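Side-chain contact in SusD superfamily protein (Bacteroides vulgatus ATCC 8482, PDB 3JQ0), which probably binds glycans or other nutrients at the outer membrane: residues 209-214 with 378-383. Numbering follows the deposited sequence.
Sequences IAKNAF and LGEDPT
Lys211 reaches out from helix 204-217 and meets Glu380, which comes from the opposite direction out of the loop between helices 364-377 and 383-394. In one of the two deposited conformers of Glu380, the ammonium NZ of Lys211 sits 2.6 Å from carboxylate oxygen OE2 of Glu380, a short salt bridge made on the syn lone pair; in the other conformer the bridge is in doubt. OE1 lies farther off, 3.7 Å from NZ, so the grip is one-sided rather than forked. The lysine starts straight, with CG anti to the backbone N (chi1 175°), then bends at chi3 (62°), which carries CE and NZ past OE2, with Lys211 CE 3.5 Å from Glu380 OE2.

The more enclosed, apolar part is the lysine's CD and CE against Leu378. Methyl CD1 of Leu378 rests 3.8 Å from CE and 4.0 Å from CD of Lys211. Leu378 also touches Asn204, Tyr207 and Thr208 of the lysine's own helix, while Lys211 lies on Leu371 of helix 364-377. The charged end is the looser side, near the protein surface. Shortening Lys211 to an alanine would probably leave the Glu380 carboxylate without this positive partner and open a gap beside the Leu378 methyl.

Between Leu378 and Glu380, Gly379 ends helix 364-377 in a Schellman motif with positive phi; the side chains on both sides of it start toward the helix 204-217 segment. Farther on, Asp381 OD1 accepts from Thr383 N in an Asx turn leading into helix 383-394. Chemically, one lysine serves two neighbours: its methylenes pack against a leucine methyl while its charge pairs with a glutamate, which joins helix 204-217 to the loop between helices 364-377 and 383-394 at the surface.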
ATOM      1  N   ILE A 209      -4.268 -22.016  -4.471  1.00  7.47           N
ATOM      2  CA  ILE A 209      -2.877 -21.600  -4.698  1.00  7.35           C
ATOM      3  C   ILE A 209      -2.540 -20.365  -3.869  1.00  6.83           C
ATOM      4  O   ILE A 209      -1.483 -20.273  -3.264  1.00  7.35           O
ATOM      5  CB  ILE A 209      -2.591 -21.408  -6.215  1.00  7.61           C
ATOM      6  CG1 ILE A 209      -2.715 -22.771  -6.931  1.00  8.75           C
ATOM      7  CG2 ILE A 209      -1.231 -20.797  -6.432  1.00  8.78           C
ATOM      8  CD1 ILE A 209      -2.832 -22.645  -8.420  1.00 10.38           C
ATOM      9  N   ALA A 210      -3.437 -19.397  -3.890  1.00  7.52           N
ATOM     10  CA  ALA A 210      -3.227 -18.183  -3.110  1.00  7.56           C
ATOM     11  C   ALA A 210      -3.085 -18.467  -1.621  1.00  7.25           C
ATOM     12  O   ALA A 210      -2.165 -17.954  -0.967  1.00  7.36           O
ATOM     13  CB  ALA A 210      -4.380 -17.180  -3.355  1.00  8.05           C
ATOM     14  N   LYS A 211      -4.019 -19.245  -1.078  1.00  7.68           N
ATOM     15  CA  LYS A 211      -3.986 -19.619   0.334  1.00  8.07           C
ATOM     16  C   LYS A 211      -2.638 -20.228   0.680  1.00  8.52           C
ATOM     17  O   LYS A 211      -2.004 -19.888   1.667  1.00  8.47           O
ATOM     18  CB  LYS A 211      -5.111 -20.602   0.645  1.00  8.67           C
ATOM     19  CG  LYS A 211      -5.073 -21.148   2.064  1.00  9.86           C
ATOM     20  CD  LYS A 211      -6.202 -22.101   2.371  1.00 11.71           C
ATOM     21  CE  LYS A 211      -6.214 -23.326   1.531  1.00 15.30           C
ATOM     22  NZ  LYS A 211      -7.058 -24.435   2.078  1.00 17.92           N
ATOM     23  N   ASN A 212      -2.188 -21.171  -0.131  1.00  8.47           N
ATOM     24  CA  ASN A 212      -0.934 -21.846   0.119  1.00  9.06           C
ATOM     25  C   ASN A 212       0.274 -20.910   0.063  1.00  8.57           C
ATOM     26  O   ASN A 212       1.218 -21.067   0.823  1.00  9.01           O
ATOM     27  CB  ASN A 212      -0.749 -23.047  -0.834  1.00  9.78           C
ATOM     28  CG  ASN A 212      -1.761 -24.153  -0.589  1.00 15.40           C
ATOM     29  OD1 ASN A 212      -2.300 -24.289   0.474  1.00 19.76           O
ATOM     30  ND2 ASN A 212      -1.995 -24.935  -1.614  1.00 18.06           N
ATOM     31  N   ALA A 213       0.219 -19.941  -0.849  1.00  8.10           N
ATOM     32  CA  ALA A 213       1.264 -18.932  -0.947  1.00  7.94           C
ATOM     33  C   ALA A 213       1.345 -18.073   0.313  1.00  7.70           C
ATOM     34  O   ALA A 213       2.426 -17.856   0.885  1.00  8.23           O
ATOM     35  CB  ALA A 213       1.080 -18.063  -2.194  1.00  8.35           C
ATOM     36  N   PHE A 214       0.194 -17.597   0.797  1.00  7.79           N
ATOM     37  CA  PHE A 214       0.187 -16.842   2.026  1.00  7.44           C
ATOM     38  C   PHE A 214       0.671 -17.655   3.207  1.00  8.08           C
ATOM     39  O   PHE A 214       1.416 -17.156   4.071  1.00  8.80           O
ATOM     40  CB  PHE A 214      -1.187 -16.212   2.301  1.00  8.06           C
ATOM     41  CG  PHE A 214      -1.613 -15.179   1.272  1.00  7.34           C
ATOM     42  CD1 PHE A 214      -0.833 -14.079   0.969  1.00  8.40           C
ATOM     43  CD2 PHE A 214      -2.820 -15.304   0.608  1.00  7.57           C
ATOM     44  CE1 PHE A 214      -1.226 -13.142   0.063  1.00  8.83           C
ATOM     45  CE2 PHE A 214      -3.226 -14.364  -0.317  1.00  8.67           C
ATOM     46  CZ  PHE A 214      -2.436 -13.282  -0.584  1.00  8.09           C
ATOM     47  N   LEU A 378     -12.805 -19.608  -0.297  1.00  8.34           N
ATOM     48  CA  LEU A 378     -12.898 -21.072  -0.282  1.00  9.17           C
ATOM     49  C   LEU A 378     -13.910 -21.615   0.699  1.00  8.98           C
ATOM     50  O   LEU A 378     -14.092 -22.830   0.722  1.00 11.69           O
ATOM     51  CB  LEU A 378     -11.523 -21.633   0.104  1.00  9.17           C
ATOM     52  CG  LEU A 378     -10.471 -21.510  -0.980  1.00 10.04           C
ATOM     53  CD1 LEU A 378      -9.086 -21.741  -0.442  1.00 12.36           C
ATOM     54  CD2 LEU A 378     -10.778 -22.429  -2.191  1.00 11.58           C
ATOM     55  N   GLY A 379     -14.644 -20.788   1.421  1.00  8.28           N
ATOM     56  CA  GLY A 379     -15.609 -21.231   2.391  1.00  8.91           C
ATOM     57  C   GLY A 379     -15.028 -21.571   3.751  1.00  7.98           C
ATOM     58  O   GLY A 379     -15.743 -22.065   4.601  1.00  9.13           O
ATOM     59  N   GLU A 380     -13.754 -21.297   3.971  1.00  8.65           N
ATOM     60  CA  GLU A 380     -13.089 -21.595   5.226  0.50  8.00           C
ATOM     61  C   GLU A 380     -13.209 -20.455   6.249  1.00  7.99           C
ATOM     62  O   GLU A 380     -13.514 -19.314   5.906  1.00  8.67           O
ATOM     63  CB  GLU A 380     -11.616 -21.908   4.982  0.50  7.73           C
ATOM     64  CG  GLU A 380     -11.376 -23.103   4.058  0.50  6.60           C
ATOM     65  CD  GLU A 380      -9.863 -23.397   3.916  0.50  8.75           C
ATOM     66  OE1 GLU A 380      -9.093 -23.234   4.879  0.50  9.67           O
ATOM     67  OE2 GLU A 380      -9.412 -23.760   2.818  0.50 11.05           O
ATOM     68  N   ASP A 381     -12.964 -20.782   7.509  1.00  8.58           N
ATOM     69  CA  ASP A 381     -13.126 -19.898   8.631  1.00  8.32           C
ATOM     70  C   ASP A 381     -11.904 -18.963   8.775  1.00  8.01           C
ATOM     71  O   ASP A 381     -10.801 -19.437   9.001  1.00  8.96           O
ATOM     72  CB  ASP A 381     -13.239 -20.749   9.894  1.00  9.79           C
ATOM     73  CG  ASP A 381     -13.331 -19.928  11.151  1.00 10.60           C
ATOM     74  OD1 ASP A 381     -13.680 -18.754  11.092  1.00 10.73           O
ATOM     75  OD2 ASP A 381     -13.172 -20.536  12.219  1.00 17.55           O
ATOM     76  N   PRO A 382     -12.110 -17.641   8.711  1.00  7.64           N
ATOM     77  CA  PRO A 382     -11.030 -16.647   8.842  1.00  7.60           C
ATOM     78  C   PRO A 382     -10.855 -16.094  10.274  1.00  8.04           C
ATOM     79  O   PRO A 382     -10.108 -15.125  10.454  1.00  7.76           O
ATOM     80  CB  PRO A 382     -11.533 -15.506   7.951  1.00  8.34           C
ATOM     81  CG  PRO A 382     -13.013 -15.508   8.256  1.00  8.29           C
ATOM     82  CD  PRO A 382     -13.384 -16.973   8.347  1.00  7.98           C
ATOM     83  N   THR A 383     -11.554 -16.641  11.252  1.00  7.70           N
ATOM     84  CA  THR A 383     -11.599 -16.045  12.576  1.00  7.54           C
ATOM     85  C   THR A 383     -10.238 -15.777  13.181  1.00  8.07           C
ATOM     86  O   THR A 383      -9.993 -14.734  13.769  1.00  8.46           O
ATOM     87  CB  THR A 383     -12.473 -16.889  13.519  1.00  8.33           C
ATOM     88  OG1 THR A 383     -13.820 -16.949  13.016  1.00  8.69           O
ATOM     89  CG2 THR A 383     -12.473 -16.351  14.957  1.00 10.11           C
TER